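Local coordinates for protein beta-hexosaminidase LpqI (Mycobacterium tuberculosis H37Rv, PDB 6GFV) that cleaves terminal beta-1,4-linked N-acetylglucosamine from peptidoglycan fragments as a family 3 glycoside hydrolase and thereby takes part in cell-wall recycling, at residues R107-V112 with A163-Q168; V79-G84 with S91-T96; Y43-I48 with K303-V308. One frame throughout, in Å; residues are numbered along the deposited sequence.

Interaction 1 (R107-V112 with A163-Q168); sequences RTVQQV and AGAYAQ
Ala-165 presses its methyl into the first turn of helix 109-126, meeting Val-109 in two ways: CB of Ala-165 lies 3.4 Å from the backbone O of Val-109 and 3.6 Å from CG1 of the same residue. The CA atoms of this pair are 6.1 Å apart, an approach that the small alanine permits. CG1 of Val-109 stands trans to the backbone N (chi1 163°), which puts this branch, rather than CG2, against the alanine.

One turn further on, Val-112 carries the second half of the contact. Its CG1 reaches CD2 of Tyr-166 at 4.0 Å and meets the ring at its edge, near the ring plane, so the contact is not a face-on CH-pi one. The two side chains cross at roughly a right angle. The same methyl also lies 4.4 Å from CB of Ala-165, at the margin of contact. No hydrogen bond links the segments; the interface is apolar.

The valines belong to the beginning of a helix whose start is capped. Thr-108 is the N-cap and forms a capping box with Gln-111: N of Gln-111 donates to OG1 of Thr-108 at 3.0 Å, and N of Thr-108 donates to OE1 of Gln-111 at 2.9 Å, in the carbonyl plane and on a lone pair.

Outward from this, Tyr-162 touches both valines and bonds through its hydroxyl to the backbone O of Arg-107, while Tyr-166 continues along helix 109-126 to Ala-116 and Arg-119. The contact thus packs together helix 109-126, which leads into strand 130-131, and helix 156-172, which leads into strand 176-182, two parallel neighbours in the barrel sheet.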
ATOM      1  N   ARG A 107     -13.622   9.281 -21.029  1.00 17.49           N
ATOM      2  CA  ARG A 107     -14.729   8.448 -20.544  1.00 16.99           C
ATOM      3  C   ARG A 107     -15.460   9.086 -19.345  1.00 16.74           C
ATOM      4  O   ARG A 107     -14.871   9.871 -18.597  1.00 16.76           O
ATOM      5  CB  ARG A 107     -14.234   7.044 -20.147  1.00 16.60           C
ATOM      6  CG  ARG A 107     -13.408   6.292 -21.204  1.00 16.70           C
ATOM      7  CD  ARG A 107     -13.357   4.765 -20.981  1.00 16.24           C
ATOM      8  NE  ARG A 107     -12.340   4.138 -21.836  1.00 21.38           N
ATOM      9  CZ  ARG A 107     -12.132   2.829 -21.983  1.00 20.80           C
ATOM     10  NH1 ARG A 107     -12.879   1.928 -21.346  1.00 15.75           N
ATOM     11  NH2 ARG A 107     -11.162   2.414 -22.791  1.00 16.51           N
ATOM     12  N   THR A 108     -16.734   8.744 -19.157  1.00 18.93           N
ATOM     13  CA  THR A 108     -17.493   9.237 -18.007  1.00 18.90           C
ATOM     14  C   THR A 108     -16.997   8.607 -16.720  1.00 20.00           C
ATOM     15  O   THR A 108     -16.199   7.680 -16.744  1.00 16.88           O
ATOM     16  CB  THR A 108     -19.003   8.945 -18.108  1.00 16.22           C
ATOM     17  OG1 THR A 108     -19.237   7.545 -17.906  1.00 15.76           O
ATOM     18  CG2 THR A 108     -19.559   9.379 -19.437  1.00 16.78           C
ATOM     19  N   VAL A 109     -17.505   9.107 -15.600  1.00 15.51           N
ATOM     20  CA  VAL A 109     -17.153   8.599 -14.282  1.00 17.18           C
ATOM     21  C   VAL A 109     -17.661   7.165 -14.114  1.00 14.56           C
ATOM     22  O   VAL A 109     -16.968   6.301 -13.600  1.00 14.22           O
ATOM     23  CB  VAL A 109     -17.725   9.524 -13.184  1.00 18.72           C
ATOM     24  CG1 VAL A 109     -17.742   8.848 -11.841  1.00 14.39           C
ATOM     25  CG2 VAL A 109     -16.922  10.829 -13.128  1.00 15.31           C
ATOM     26  N   GLN A 110     -18.873   6.925 -14.585  1.00 14.63           N
ATOM     27  CA  GLN A 110     -19.460   5.602 -14.536  1.00 14.31           C
ATOM     28  C   GLN A 110     -18.712   4.607 -15.430  1.00 14.31           C
ATOM     29  O   GLN A 110     -18.529   3.468 -15.043  1.00 16.22           O
ATOM     30  CB  GLN A 110     -20.928   5.673 -14.934  1.00 22.90           C
ATOM     31  CG  GLN A 110     -21.632   4.347 -14.887  1.00 25.40           C
ATOM     32  CD  GLN A 110     -23.070   4.442 -15.337  1.00 33.63           C
ATOM     33  OE1 GLN A 110     -23.355   4.622 -16.519  1.00 38.38           O
ATOM     34  NE2 GLN A 110     -23.989   4.345 -14.391  1.00 37.11           N
ATOM     35  N   GLN A 111     -18.282   5.038 -16.615  1.00 14.74           N
ATOM     36  CA  GLN A 111     -17.476   4.189 -17.499  1.00 14.81           C
ATOM     37  C   GLN A 111     -16.139   3.841 -16.856  1.00 14.58           C
ATOM     38  O   GLN A 111     -15.583   2.774 -17.084  1.00 14.45           O
ATOM     39  CB  GLN A 111     -17.222   4.866 -18.846  1.00 15.37           C
ATOM     40  CG  GLN A 111     -18.396   4.877 -19.830  1.00 19.40           C
ATOM     41  CD  GLN A 111     -18.059   5.615 -21.119  1.00 16.26           C
ATOM     42  OE1 GLN A 111     -17.472   6.692 -21.089  1.00 16.55           O
ATOM     43  NE2 GLN A 111     -18.412   5.019 -22.260  1.00 16.48           N
ATOM     44  N   VAL A 112     -15.626   4.746 -16.035  1.00 14.57           N
ATOM     45  CA  VAL A 112     -14.380   4.473 -15.354  1.00 14.38           C
ATOM     46  C   VAL A 112     -14.609   3.441 -14.257  1.00 13.85           C
ATOM     47  O   VAL A 112     -13.779   2.564 -14.051  1.00 13.68           O
ATOM     48  CB  VAL A 112     -13.750   5.764 -14.792  1.00 14.62           C
ATOM     49  CG1 VAL A 112     -12.629   5.435 -13.833  1.00 14.29           C
ATOM     50  CG2 VAL A 112     -13.243   6.639 -15.956  1.00 15.14           C
ATOM     51  N   ALA A 163     -11.008   9.309  -9.289  1.00 12.99           N
ATOM     52  CA  ALA A 163     -10.309   8.331  -8.457  1.00 12.29           C
ATOM     53  C   ALA A 163     -11.308   7.583  -7.566  1.00 12.01           C
ATOM     54  O   ALA A 163     -11.124   6.402  -7.287  1.00 11.64           O
ATOM     55  CB  ALA A 163      -9.245   8.978  -7.615  1.00 12.03           C
ATOM     56  N   GLY A 164     -12.349   8.290  -7.131  1.00 12.30           N
ATOM     57  CA  GLY A 164     -13.427   7.709  -6.349  1.00 12.27           C
ATOM     58  C   GLY A 164     -14.130   6.596  -7.113  1.00 12.44           C
ATOM     59  O   GLY A 164     -14.351   5.518  -6.574  1.00 13.10           O
ATOM     60  N   ALA A 165     -14.464   6.859  -8.375  1.00 12.95           N
ATOM     61  CA  ALA A 165     -15.048   5.843  -9.247  1.00 13.21           C
ATOM     62  C   ALA A 165     -14.127   4.637  -9.413  1.00 12.74           C
ATOM     63  O   ALA A 165     -14.608   3.530  -9.409  1.00 12.75           O
ATOM     64  CB  ALA A 165     -15.391   6.425 -10.615  1.00 13.92           C
ATOM     65  N   TYR A 166     -12.820   4.851  -9.564  1.00 12.64           N
ATOM     66  CA  TYR A 166     -11.887   3.737  -9.770  1.00 12.14           C
ATOM     67  C   TYR A 166     -11.819   2.837  -8.545  1.00 11.67           C
ATOM     68  O   TYR A 166     -11.881   1.607  -8.655  1.00 11.64           O
ATOM     69  CB  TYR A 166     -10.477   4.224 -10.124  1.00 12.06           C
ATOM     70  CG  TYR A 166      -9.687   3.199 -10.929  1.00 12.13           C
ATOM     71  CD1 TYR A 166      -9.001   2.168 -10.300  1.00 11.74           C
ATOM     72  CD2 TYR A 166      -9.648   3.255 -12.323  1.00 12.70           C
ATOM     73  CE1 TYR A 166      -8.288   1.225 -11.032  1.00 15.57           C
ATOM     74  CE2 TYR A 166      -8.945   2.316 -13.064  1.00 12.86           C
ATOM     75  CZ  TYR A 166      -8.269   1.303 -12.412  1.00 12.46           C
ATOM     76  OH  TYR A 166      -7.573   0.370 -13.125  1.00 12.84           O
ATOM     77  N   ALA A 167     -11.669   3.452  -7.378  1.00 11.38           N
ATOM     78  CA  ALA A 167     -11.669   2.714  -6.121  1.00 11.05           C
ATOM     79  C   ALA A 167     -12.945   1.882  -5.933  1.00 11.31           C
ATOM     80  O   ALA A 167     -12.883   0.744  -5.488  1.00 12.63           O
ATOM     81  CB  ALA A 167     -11.489   3.676  -4.940  1.00 10.86           C
ATOM     82  N   GLN A 168     -14.095   2.451  -6.276  1.00 12.52           N
ATOM     83  CA  GLN A 168     -15.369   1.757  -6.092  1.00 12.14           C
ATOM     84  C   GLN A 168     -15.441   0.555  -7.025  1.00 15.02           C
ATOM     85  O   GLN A 168     -15.967  -0.491  -6.647  1.00 12.49           O
ATOM     86  CB  GLN A 168     -16.561   2.701  -6.328  1.00 12.70           C
ATOM     87  CG  GLN A 168     -17.927   2.129  -5.959  1.00 13.24           C
ATOM     88  CD  GLN A 168     -17.955   1.500  -4.576  1.00 13.08           C
ATOM     89  OE1 GLN A 168     -17.604   2.130  -3.583  1.00 18.31           O
ATOM     90  NE2 GLN A 168     -18.363   0.246  -4.509  1.00 13.30           N
TER

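Interaction 2 (V79-G84 with S91-T96); sequences VDEEGG and SLIGGT
Gly-84 and Thr-96 make the close end of this contact, through backbone atoms. N of Gly-84 donates to O of Thr-96 at 3.1 Å with an N-H...O angle of 158°, but the donor stands 53° out of the carbonyl plane. The same oxygen lies 3.3 Å from CA of Gly-83 in a CA-H...O contact. Gly-83 combines positive phi with an extended psi, a conformation that calls for glycine, and with Glu-82 it faces Val-86 in a classic beta bulge. Thr-96 adds CB and CG2, each 3.4 Å from O of Gly-84.

The other end is looser. CD1 of Ile-93 approaches the carboxylate of Glu-81 from the opposite direction, 3.9 Å from its CD, a van der Waals contact at the end of a glutamate chain bent at chi2. Leu-92 and Gly-94, on either side of Ile-93 in sequence, are exposed.

Although an isoleucine methyl lies against it, the buried carboxylate of Glu-81 is bonded by other groups: OE1 forms a salt bridge with Arg-119 NH2, and OE2 accepts from Leu-89 N and is hydrogen-bonded to Ser-87 OG. These partners would probably favour its ionised form and restrict its rotation. Arg-119 NH1 also bonds to Gly-95 O, so one guanidinium joins 91-96 to the strand beside Asp-80, which by similarity binds substrate.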
ATOM      1  N   VAL A  79      -0.090  -5.787  -5.997  1.00 11.43           N
ATOM      2  CA  VAL A  79       0.441  -5.459  -7.324  1.00 10.60           C
ATOM      3  C   VAL A  79       0.216  -3.975  -7.633  1.00 10.45           C
ATOM      4  O   VAL A  79      -0.724  -3.370  -7.118  1.00 10.23           O
ATOM      5  CB  VAL A  79      -0.237  -6.341  -8.415  1.00 10.86           C
ATOM      6  CG1 VAL A  79      -1.724  -6.063  -8.470  1.00 10.82           C
ATOM      7  CG2 VAL A  79       0.421  -6.177  -9.810  1.00 11.17           C
ATOM      8  N   ASP A  80       1.066  -3.406  -8.485  1.00 14.08           N
ATOM      9  CA  ASP A  80       0.868  -2.068  -9.042  1.00 14.26           C
ATOM     10  C   ASP A  80       0.052  -2.082 -10.323  1.00 14.33           C
ATOM     11  O   ASP A  80       0.608  -2.263 -11.400  1.00 14.72           O
ATOM     12  CB  ASP A  80       2.213  -1.401  -9.345  1.00 28.66           C
ATOM     13  CG  ASP A  80       2.962  -0.974  -8.095  1.00 29.62           C
ATOM     14  OD1 ASP A  80       2.323  -0.532  -7.126  1.00 30.11           O
ATOM     15  OD2 ASP A  80       4.198  -1.095  -8.081  1.00 37.13           O
ATOM     16  N   GLU A  81      -1.250  -1.864 -10.232  1.00 14.01           N
ATOM     17  CA  GLU A  81      -2.071  -1.874 -11.438  1.00 14.10           C
ATOM     18  C   GLU A  81      -2.931  -0.626 -11.578  1.00 14.09           C
ATOM     19  O   GLU A  81      -4.097  -0.611 -11.182  1.00 13.75           O
ATOM     20  CB  GLU A  81      -2.963  -3.123 -11.470  1.00 13.79           C
ATOM     21  CG  GLU A  81      -2.498  -4.167 -12.475  1.00 14.04           C
ATOM     22  CD  GLU A  81      -2.534  -3.674 -13.917  1.00 14.43           C
ATOM     23  OE1 GLU A  81      -3.300  -2.733 -14.217  1.00 15.26           O
ATOM     24  OE2 GLU A  81      -1.793  -4.228 -14.758  1.00 14.77           O
ATOM     25  N   GLU A  82      -2.338   0.418 -12.148  1.00 14.50           N
ATOM     26  CA  GLU A  82      -3.012   1.691 -12.341  1.00 14.60           C
ATOM     27  C   GLU A  82      -3.591   1.791 -13.747  1.00 16.69           C
ATOM     28  O   GLU A  82      -4.558   2.518 -13.976  1.00 14.86           O
ATOM     29  CB  GLU A  82      -2.053   2.869 -12.112  1.00 14.95           C
ATOM     30  CG  GLU A  82      -1.217   2.795 -10.833  1.00 15.17           C
ATOM     31  CD  GLU A  82      -0.188   3.892 -10.754  1.00 15.22           C
ATOM     32  OE1 GLU A  82      -0.297   4.881 -11.505  1.00 15.59           O
ATOM     33  OE2 GLU A  82       0.748   3.745  -9.955  1.00 15.23           O
ATOM     34  N   GLY A  83      -2.984   1.063 -14.680  1.00 15.14           N
ATOM     35  CA  GLY A  83      -3.244   1.268 -16.094  1.00 15.52           C
ATOM     36  C   GLY A  83      -2.247   2.228 -16.743  1.00 17.50           C
ATOM     37  O   GLY A  83      -1.486   2.914 -16.051  1.00 16.21           O
ATOM     38  N   GLY A  84      -2.245   2.261 -18.077  1.00 16.53           N
ATOM     39  CA  GLY A  84      -1.334   3.110 -18.833  1.00 17.17           C
ATOM     40  C   GLY A  84       0.121   2.750 -18.622  1.00 17.84           C
ATOM     41  O   GLY A  84       0.546   1.654 -18.958  1.00 17.42           O
ATOM     42  N   SER A  91      -0.300  -8.077 -19.649  1.00 16.23           N
ATOM     43  CA  SER A  91      -0.265  -9.256 -20.513  1.00 16.43           C
ATOM     44  C   SER A  91      -1.419 -10.210 -20.218  1.00 17.52           C
ATOM     45  O   SER A  91      -1.735 -11.076 -21.029  1.00 18.34           O
ATOM     46  CB  SER A  91       1.060  -9.995 -20.349  1.00 16.74           C
ATOM     47  OG  SER A  91       1.091 -10.692 -19.115  1.00 16.39           O
ATOM     48  N   LEU A  92      -2.049 -10.040 -19.060  1.00 15.53           N
ATOM     49  CA  LEU A  92      -3.027 -11.004 -18.570  1.00 15.15           C
ATOM     50  C   LEU A  92      -4.452 -10.496 -18.445  1.00 17.51           C
ATOM     51  O   LEU A  92      -5.379 -11.292 -18.492  1.00 18.73           O
ATOM     52  CB  LEU A  92      -2.611 -11.534 -17.195  1.00 14.90           C
ATOM     53  CG  LEU A  92      -1.266 -12.231 -17.048  1.00 15.70           C
ATOM     54  CD1 LEU A  92      -1.147 -12.782 -15.641  1.00 14.91           C
ATOM     55  CD2 LEU A  92      -1.102 -13.325 -18.078  1.00 16.98           C
ATOM     56  N   ILE A  93      -4.636  -9.193 -18.248  1.00 20.19           N
ATOM     57  CA  ILE A  93      -5.982  -8.683 -17.996  1.00 17.88           C
ATOM     58  C   ILE A  93      -6.457  -7.688 -19.054  1.00 14.68           C
ATOM     59  O   ILE A  93      -7.264  -6.812 -18.778  1.00 14.52           O
ATOM     60  CB  ILE A  93      -6.092  -8.038 -16.591  1.00 14.08           C
ATOM     61  CG1 ILE A  93      -5.234  -6.779 -16.462  1.00 14.28           C
ATOM     62  CG2 ILE A  93      -5.699  -9.030 -15.523  1.00 16.30           C
ATOM     63  CD1 ILE A  93      -5.405  -6.063 -15.126  1.00 13.95           C
ATOM     64  N   GLY A  94      -5.951  -7.844 -20.272  1.00 15.10           N
ATOM     65  CA  GLY A  94      -6.465  -7.112 -21.412  1.00 15.39           C
ATOM     66  C   GLY A  94      -5.692  -5.869 -21.808  1.00 15.76           C
ATOM     67  O   GLY A  94      -6.257  -4.960 -22.415  1.00 15.93           O
ATOM     68  N   GLY A  95      -4.411  -5.817 -21.470  1.00 15.93           N
ATOM     69  CA  GLY A  95      -3.572  -4.690 -21.845  1.00 16.35           C
ATOM     70  C   GLY A  95      -3.442  -3.569 -20.821  1.00 16.19           C
ATOM     71  O   GLY A  95      -4.018  -3.625 -19.738  1.00 15.72           O
ATOM     72  N   THR A  96      -2.663  -2.544 -21.170  1.00 17.93           N
ATOM     73  CA  THR A  96      -2.466  -1.400 -20.283  1.00 19.98           C
ATOM     74  C   THR A  96      -3.745  -0.600 -20.117  1.00 21.09           C
ATOM     75  O   THR A  96      -4.012  -0.045 -19.055  1.00 21.23           O
ATOM     76  CB  THR A  96      -1.391  -0.429 -20.807  1.00 17.14           C
ATOM     77  OG1 THR A  96      -1.779   0.030 -22.100  1.00 17.55           O
ATOM     78  CG2 THR A  96      -0.033  -1.093 -20.904  1.00 18.44           C
TER

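Interaction 3 (Y43-I48 with K303-V308); sequences YHVGGI and KEVPAV
Tyr-43 and Pro-306 have the nearest CA atoms across the two segments, 7.5 Å apart, and no hydrogen bond crosses the gap, so side chains alone bridge it. Val-305 fills the inner part: its CG1 lies 3.7 Å from CB of Tyr-43 and 3.8 Å from CG, approaching the ring obliquely. Being trans to the backbone N (chi1 168°), this branch also reaches CG1 of Val-45 at 4.3 Å, so one methyl touches both Tyr-43 and Val-45.

Pro-306 takes the outer end of the tyrosine. Its CD sits over one face, 4.1 Å above the ring plane and displaced toward the rim, while CB comes to 3.8 Å from OH of Tyr-43. The aromatic ring therefore lies along two successive residues of helix 305-317, its base against the valine and its phenol end against the proline.

Val-39 of helix 33-43 touches both Val-45 and Val-305, and Trp-299 also packs on Val-305, extending the apolar cluster inward. Tyr-43 ends helix 33-43 and His-44, with positive phi, turns the chain toward strand 47-50. Packing between this helix-to-strand turn and the helix following strand 297-299 fits the closure of a TIM-barrel-type domain, where strand 26-29 pairs in parallel with both strands 47-50 and 297-299.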
ATOM      1  N   TYR A  43       9.406 -17.826   6.902  1.00 19.57           N
ATOM      2  CA  TYR A  43       9.336 -16.592   7.688  1.00 19.35           C
ATOM      3  C   TYR A  43       7.916 -16.092   7.931  1.00 18.78           C
ATOM      4  O   TYR A  43       7.717 -15.152   8.702  1.00 21.91           O
ATOM      5  CB  TYR A  43      10.174 -15.504   7.007  1.00 18.73           C
ATOM      6  CG  TYR A  43      11.627 -15.901   6.895  1.00 24.18           C
ATOM      7  CD1 TYR A  43      12.431 -15.962   8.024  1.00 20.50           C
ATOM      8  CD2 TYR A  43      12.192 -16.227   5.668  1.00 19.23           C
ATOM      9  CE1 TYR A  43      13.751 -16.334   7.937  1.00 23.29           C
ATOM     10  CE2 TYR A  43      13.523 -16.603   5.570  1.00 20.00           C
ATOM     11  CZ  TYR A  43      14.294 -16.662   6.710  1.00 21.04           C
ATOM     12  OH  TYR A  43      15.615 -17.037   6.639  1.00 21.93           O
ATOM     13  N   HIS A  44       6.942 -16.702   7.260  1.00 18.45           N
ATOM     14  CA  HIS A  44       5.519 -16.453   7.511  1.00 18.14           C
ATOM     15  C   HIS A  44       5.082 -15.002   7.287  1.00 17.16           C
ATOM     16  O   HIS A  44       4.282 -14.470   8.052  1.00 17.16           O
ATOM     17  CB  HIS A  44       5.149 -16.854   8.945  1.00 19.17           C
ATOM     18  CG  HIS A  44       5.649 -18.205   9.350  1.00 27.29           C
ATOM     19  ND1 HIS A  44       5.968 -18.518  10.654  1.00 21.50           N
ATOM     20  CD2 HIS A  44       5.884 -19.325   8.624  1.00 23.08           C
ATOM     21  CE1 HIS A  44       6.384 -19.769  10.712  1.00 29.13           C
ATOM     22  NE2 HIS A  44       6.344 -20.281   9.494  1.00 21.85           N
ATOM     23  N   VAL A  45       5.598 -14.377   6.240  1.00 16.40           N
ATOM     24  CA  VAL A  45       5.293 -12.981   5.948  1.00 15.54           C
ATOM     25  C   VAL A  45       3.810 -12.788   5.676  1.00 15.05           C
ATOM     26  O   VAL A  45       3.132 -13.682   5.171  1.00 15.15           O
ATOM     27  CB  VAL A  45       6.102 -12.456   4.737  1.00 18.97           C
ATOM     28  CG1 VAL A  45       7.582 -12.364   5.078  1.00 15.48           C
ATOM     29  CG2 VAL A  45       5.884 -13.339   3.505  1.00 14.80           C
ATOM     30  N   GLY A  46       3.311 -11.615   6.039  1.00 14.60           N
ATOM     31  CA  GLY A  46       1.911 -11.288   5.874  1.00 14.22           C
ATOM     32  C   GLY A  46       1.453 -11.209   4.436  1.00 13.57           C
ATOM     33  O   GLY A  46       0.281 -11.402   4.149  1.00 14.76           O
ATOM     34  N   GLY A  47       2.372 -10.920   3.525  1.00 13.21           N
ATOM     35  CA  GLY A  47       2.013 -10.800   2.127  1.00 12.70           C
ATOM     36  C   GLY A  47       3.187 -10.758   1.155  1.00 12.57           C
ATOM     37  O   GLY A  47       4.347 -10.649   1.553  1.00 13.61           O
ATOM     38  N   ILE A  48       2.874 -10.862  -0.129  1.00 12.27           N
ATOM     39  CA  ILE A  48       3.877 -10.683  -1.167  1.00 12.18           C
ATOM     40  C   ILE A  48       3.467  -9.618  -2.166  1.00 11.67           C
ATOM     41  O   ILE A  48       2.291  -9.264  -2.257  1.00 11.40           O
ATOM     42  CB  ILE A  48       4.151 -12.002  -1.912  1.00 12.52           C
ATOM     43  CG1 ILE A  48       2.889 -12.493  -2.631  1.00 12.39           C
ATOM     44  CG2 ILE A  48       4.701 -13.041  -0.954  1.00 13.14           C
ATOM     45  CD1 ILE A  48       3.076 -13.801  -3.413  1.00 13.08           C
ATOM     46  N   LYS A 303      15.343 -11.017   0.377  1.00 18.73           N
ATOM     47  CA  LYS A 303      16.570 -11.421   1.067  1.00 22.31           C
ATOM     48  C   LYS A 303      16.776 -10.746   2.423  1.00 20.06           C
ATOM     49  O   LYS A 303      17.460 -11.286   3.278  1.00 20.81           O
ATOM     50  CB  LYS A 303      17.795 -11.168   0.178  1.00 20.93           C
ATOM     51  CG  LYS A 303      18.139  -9.711  -0.030  1.00 21.10           C
ATOM     52  CD  LYS A 303      19.294  -9.548  -0.999  1.00 25.73           C
ATOM     53  CE  LYS A 303      19.575  -8.083  -1.246  1.00 23.63           C
ATOM     54  NZ  LYS A 303      18.492  -7.444  -2.039  1.00 21.34           N
ATOM     55  N   GLU A 304      16.158  -9.587   2.627  1.00 19.42           N
ATOM     56  CA  GLU A 304      16.372  -8.820   3.850  1.00 22.38           C
ATOM     57  C   GLU A 304      15.537  -9.302   5.034  1.00 20.42           C
ATOM     58  O   GLU A 304      15.766  -8.871   6.157  1.00 20.52           O
ATOM     59  CB  GLU A 304      16.084  -7.341   3.598  1.00 19.29           C
ATOM     60  CG  GLU A 304      16.983  -6.692   2.565  1.00 19.95           C
ATOM     61  CD  GLU A 304      16.514  -6.910   1.140  1.00 19.47           C
ATOM     62  OE1 GLU A 304      15.577  -7.699   0.932  1.00 19.43           O
ATOM     63  OE2 GLU A 304      17.086  -6.292   0.224  1.00 20.63           O
ATOM     64  N   VAL A 305      14.603 -10.218   4.789  1.00 18.43           N
ATOM     65  CA  VAL A 305      13.606 -10.589   5.791  1.00 17.85           C
ATOM     66  C   VAL A 305      14.161 -11.161   7.099  1.00 18.62           C
ATOM     67  O   VAL A 305      13.736 -10.719   8.163  1.00 19.77           O
ATOM     68  CB  VAL A 305      12.568 -11.576   5.208  1.00 19.21           C
ATOM     69  CG1 VAL A 305      11.726 -12.189   6.307  1.00 17.93           C
ATOM     70  CG2 VAL A 305      11.675 -10.866   4.209  1.00 17.47           C
ATOM     71  N   PRO A 306      15.099 -12.130   7.047  1.00 19.49           N
ATOM     72  CA  PRO A 306      15.654 -12.606   8.327  1.00 23.06           C
ATOM     73  C   PRO A 306      16.324 -11.511   9.170  1.00 20.98           C
ATOM     74  O   PRO A 306      16.146 -11.499  10.373  1.00 21.18           O
ATOM     75  CB  PRO A 306      16.691 -13.655   7.896  1.00 23.69           C
ATOM     76  CG  PRO A 306      16.949 -13.382   6.446  1.00 23.04           C
ATOM     77  CD  PRO A 306      15.642 -12.901   5.913  1.00 19.81           C
ATOM     78  N   ALA A 307      17.062 -10.604   8.543  1.00 21.34           N
ATOM     79  CA  ALA A 307      17.706  -9.509   9.264  1.00 21.99           C
ATOM     80  C   ALA A 307      16.684  -8.528   9.846  1.00 21.16           C
ATOM     81  O   ALA A 307      16.840  -8.057  10.969  1.00 21.60           O
ATOM     82  CB  ALA A 307      18.671  -8.781   8.360  1.00 22.57           C
ATOM     83  N   VAL A 308      15.652  -8.229   9.067  1.00 20.04           N
ATOM     84  CA  VAL A 308      14.624  -7.271   9.448  1.00 19.24           C
ATOM     85  C   VAL A 308      13.886  -7.747  10.694  1.00 19.08           C
ATOM     86  O   VAL A 308      13.678  -6.971  11.623  1.00 19.19           O
ATOM     87  CB  VAL A 308      13.629  -7.027   8.292  1.00 18.14           C
ATOM     88  CG1 VAL A 308      12.390  -6.283   8.769  1.00 17.32           C
ATOM     89  CG2 VAL A 308      14.303  -6.268   7.173  1.00 18.37           C
TER

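How the interactions relate
Interactions 1 and 2 touch, although their centres are about 16 Å apart: OH of Tyr-166 packs 3.8 Å from O of Glu-82. Arg-119 is common to the surroundings of both contacts. Interaction 2 lies nearest the substrate site: Asp-80, which it contains, Lys-180 and Arg-150 are substrate-binding by similarity, and Glu-82 forms salt bridges with the last two. The Tyr-166 side chain of interaction 1 is about 10 Å from that of Lys-180. Interaction 3 is away from the annotated sites. Its centre is about 35 Å from that of interaction 1, across the chain's centre, but strand 47-50 neighbours strand 76-83, linking it to interaction 2 through the sheet.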